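Local coordinates for RagB/SusD family nutrient uptake outer membrane protein (Bacteroides thetaiotaomicron, PDB 7KV2) that probably binds beta-glucan at the outer membrane of a gut bacterium as a surface glycan-binding protein of the SusD family, at residues T408-A413 / D447-E452. Residues are numbered along the deposited sequence; the frame is centred on the assembly and turned at random.
Sequences TLLNAA and DNIIEE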
ATOM      1  N   THR A 408       1.083  -7.583 -11.832  1.00 16.97           N
ATOM      2  CA  THR A 408       1.164  -7.437 -13.298  1.00 18.52           C
ATOM      3  C   THR A 408       0.430  -8.615 -13.968  1.00 18.07           C
ATOM      4  O   THR A 408      -0.367  -8.388 -14.864  1.00 20.71           O
ATOM      5  CB  THR A 408       2.625  -7.396 -13.753  1.00 19.57           C
ATOM      6  OG1 THR A 408       3.353  -6.424 -13.014  1.00 18.17           O
ATOM      7  CG2 THR A 408       2.724  -7.069 -15.223  1.00 19.71           C
ATOM      8  N   LEU A 409       0.766  -9.845 -13.588  1.00 19.18           N
ATOM      9  CA  LEU A 409       0.202 -11.075 -14.197  1.00 19.40           C
ATOM     10  C   LEU A 409      -1.319 -11.132 -13.972  1.00 20.90           C
ATOM     11  O   LEU A 409      -2.069 -11.438 -14.939  1.00 23.46           O
ATOM     12  CB  LEU A 409       0.901 -12.305 -13.615  1.00 19.85           C
ATOM     13  CG  LEU A 409       2.359 -12.562 -14.021  1.00 20.84           C
ATOM     14  CD1 LEU A 409       2.961 -13.644 -13.150  1.00 22.23           C
ATOM     15  CD2 LEU A 409       2.504 -12.954 -15.481  1.00 21.33           C
ATOM     16  N   LEU A 410      -1.785 -10.856 -12.758  1.00 19.41           N
ATOM     17  CA  LEU A 410      -3.229 -10.913 -12.446  1.00 20.10           C
ATOM     18  C   LEU A 410      -3.951  -9.773 -13.171  1.00 20.95           C
ATOM     19  O   LEU A 410      -5.092 -10.008 -13.646  1.00 21.05           O
ATOM     20  CB  LEU A 410      -3.399 -10.901 -10.931  1.00 19.20           C
ATOM     21  CG  LEU A 410      -2.892 -12.178 -10.259  1.00 18.71           C
ATOM     22  CD1 LEU A 410      -3.005 -12.131  -8.734  1.00 20.18           C
ATOM     23  CD2 LEU A 410      -3.625 -13.404 -10.764  1.00 21.28           C
ATOM     24  N   ASN A 411      -3.368  -8.577 -13.219  1.00 19.07           N
ATOM     25  CA  ASN A 411      -3.947  -7.422 -13.977  1.00 20.46           C
ATOM     26  C   ASN A 411      -4.160  -7.837 -15.453  1.00 24.50           C
ATOM     27  O   ASN A 411      -5.275  -7.625 -15.990  1.00 23.84           O
ATOM     28  CB  ASN A 411      -3.036  -6.194 -13.954  1.00 20.35           C
ATOM     29  CG  ASN A 411      -3.054  -5.369 -12.682  1.00 21.41           C
ATOM     30  OD1 ASN A 411      -3.833  -5.619 -11.766  1.00 22.26           O
ATOM     31  ND2 ASN A 411      -2.205  -4.354 -12.638  1.00 19.86           N
ATOM     32  N   ALA A 412      -3.126  -8.424 -16.082  1.00 22.64           N
ATOM     33  CA  ALA A 412      -3.181  -8.879 -17.495  1.00 23.49           C
ATOM     34  C   ALA A 412      -4.261  -9.966 -17.643  1.00 25.20           C
ATOM     35  O   ALA A 412      -5.090  -9.860 -18.529  1.00 26.21           O
ATOM     36  CB  ALA A 412      -1.827  -9.353 -17.951  1.00 22.62           C
ATOM     37  N   ALA A 413      -4.266 -11.006 -16.807  1.00 25.84           N
ATOM     38  CA  ALA A 413      -5.320 -12.050 -16.847  1.00 24.19           C
ATOM     39  C   ALA A 413      -6.704 -11.373 -16.810  1.00 27.25           C
ATOM     40  O   ALA A 413      -7.580 -11.682 -17.665  1.00 27.83           O
ATOM     41  CB  ALA A 413      -5.141 -13.015 -15.705  1.00 23.74           C
ATOM     42  N   ASP A 447     -14.184 -14.308 -11.248  1.00 26.71           N
ATOM     43  CA  ASP A 447     -14.247 -14.690  -9.806  1.00 26.88           C
ATOM     44  C   ASP A 447     -12.925 -15.345  -9.388  1.00 25.17           C
ATOM     45  O   ASP A 447     -12.426 -15.035  -8.290  1.00 26.15           O
ATOM     46  CB  ASP A 447     -15.438 -15.593  -9.488  1.00 29.91           C
ATOM     47  CG  ASP A 447     -16.744 -14.812  -9.515  1.00 34.39           C
ATOM     48  OD1 ASP A 447     -16.691 -13.583  -9.662  1.00 35.79           O
ATOM     49  OD2 ASP A 447     -17.779 -15.436  -9.444  1.00 40.28           O
ATOM     50  N   ASN A 448     -12.398 -16.241 -10.206  1.00 25.84           N
ATOM     51  CA  ASN A 448     -11.133 -16.952  -9.893  1.00 23.98           C
ATOM     52  C   ASN A 448      -9.976 -15.933  -9.802  1.00 24.07           C
ATOM     53  O   ASN A 448      -9.128 -16.107  -8.940  1.00 22.34           O
ATOM     54  CB  ASN A 448     -10.806 -18.069 -10.874  1.00 24.50           C
ATOM     55  CG  ASN A 448     -11.569 -19.342 -10.579  1.00 30.58           C
ATOM     56  OD1 ASN A 448     -12.330 -19.394  -9.618  1.00 32.34           O
ATOM     57  ND2 ASN A 448     -11.382 -20.363 -11.401  1.00 29.98           N
ATOM     58  N   ILE A 449      -9.898 -14.970 -10.712  1.00 22.36           N
ATOM     59  CA  ILE A 449      -8.774 -13.994 -10.753  1.00 22.60           C
ATOM     60  C   ILE A 449      -8.875 -13.079  -9.523  1.00 22.49           C
ATOM     61  O   ILE A 449      -7.850 -12.870  -8.843  1.00 20.86           O
ATOM     62  CB  ILE A 449      -8.732 -13.238 -12.082  1.00 21.48           C
ATOM     63  CG1 ILE A 449      -8.522 -14.210 -13.238  1.00 22.17           C
ATOM     64  CG2 ILE A 449      -7.658 -12.159 -12.052  1.00 21.29           C
ATOM     65  CD1 ILE A 449      -8.795 -13.611 -14.595  1.00 22.67           C
ATOM     66  N   ILE A 450     -10.078 -12.617  -9.205  1.00 21.26           N
ATOM     67  CA  ILE A 450     -10.316 -11.729  -8.050  1.00 20.62           C
ATOM     68  C   ILE A 450      -9.969 -12.498  -6.766  1.00 21.55           C
ATOM     69  O   ILE A 450      -9.305 -11.910  -5.860  1.00 20.34           O
ATOM     70  CB  ILE A 450     -11.749 -11.185  -8.074  1.00 20.41           C
ATOM     71  CG1 ILE A 450     -11.993 -10.332  -9.321  1.00 25.12           C
ATOM     72  CG2 ILE A 450     -12.031 -10.436  -6.790  1.00 22.02           C
ATOM     73  CD1 ILE A 450     -11.042  -9.157  -9.404  1.00 32.96           C
ATOM     74  N   GLU A 451     -10.341 -13.766  -6.690  1.00 19.42           N
ATOM     75  CA  GLU A 451      -9.988 -14.578  -5.500  1.00 20.03           C
ATOM     76  C   GLU A 451      -8.465 -14.828  -5.444  1.00 19.44           C
ATOM     77  O   GLU A 451      -7.929 -14.933  -4.312  1.00 17.69           O
ATOM     78  CB  GLU A 451     -10.859 -15.815  -5.410  1.00 21.36           C
ATOM     79  CG  GLU A 451     -10.573 -16.636  -4.165  1.00 21.50           C
ATOM     80  CD  GLU A 451     -10.849 -15.999  -2.806  1.00 24.66           C
ATOM     81  OE1 GLU A 451     -11.345 -14.835  -2.701  1.00 22.02           O
ATOM     82  OE2 GLU A 451     -10.591 -16.706  -1.817  1.00 29.84           O
ATOM     83  N   GLU A 452      -7.772 -14.943  -6.577  1.00 19.79           N
ATOM     84  CA  GLU A 452      -6.303 -15.149  -6.546  1.00 18.87           C
ATOM     85  C   GLU A 452      -5.656 -13.878  -5.991  1.00 17.97           C
ATOM     86  O   GLU A 452      -4.751 -14.002  -5.190  1.00 16.69           O
ATOM     87  CB  GLU A 452      -5.721 -15.488  -7.914  1.00 20.34           C
ATOM     88  CG  GLU A 452      -4.312 -16.040  -7.845  1.00 20.62           C
ATOM     89  CD  GLU A 452      -4.228 -17.443  -7.280  1.00 22.06           C
ATOM     90  OE1 GLU A 452      -5.244 -18.202  -7.412  1.00 22.09           O
ATOM     91  OE2 GLU A 452      -3.202 -17.740  -6.630  1.00 21.73           O
TER
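I449 packs against L410 and A413 where two helices of the SusD fold, 405-417 and 446-456, run nearly antiparallel, their local axes 10.1 Å apart at 163°. No hydrogen bond crosses between 408-413 and 447-452; the join is van der Waals packing of aliphatic groups on one another and on backbone carbonyls. The two branches of I449 divide the work. CG2 lies 3.7 Å from the carbonyl O of L410 and 4.4 Å from its methyl CD2. The other branch, CG1, lies anti to the carbonyl carbon (chi1 -61°) and, extended at chi2, carries CD1 to A413, 3.9 Å from CB and 3.8 Å from the backbone C. E452, one turn after I449, also meets L410; their side chains cross at about a right angle. E452 meets the leucine mainly with CB and CG: its chain bends at chi2 (71°) and takes the carboxylate away from 408-413, to a salt bridge with R338 through OE2 and a hydrogen bond with H433 through OE1. That double grip probably favours the charged form of this buried acid. Helix 425-435 joins the packing through L429, which touches both L410 and E452. Between those two side chains, the leucine methyl CD2 sits 4.0 Å from CG of E452.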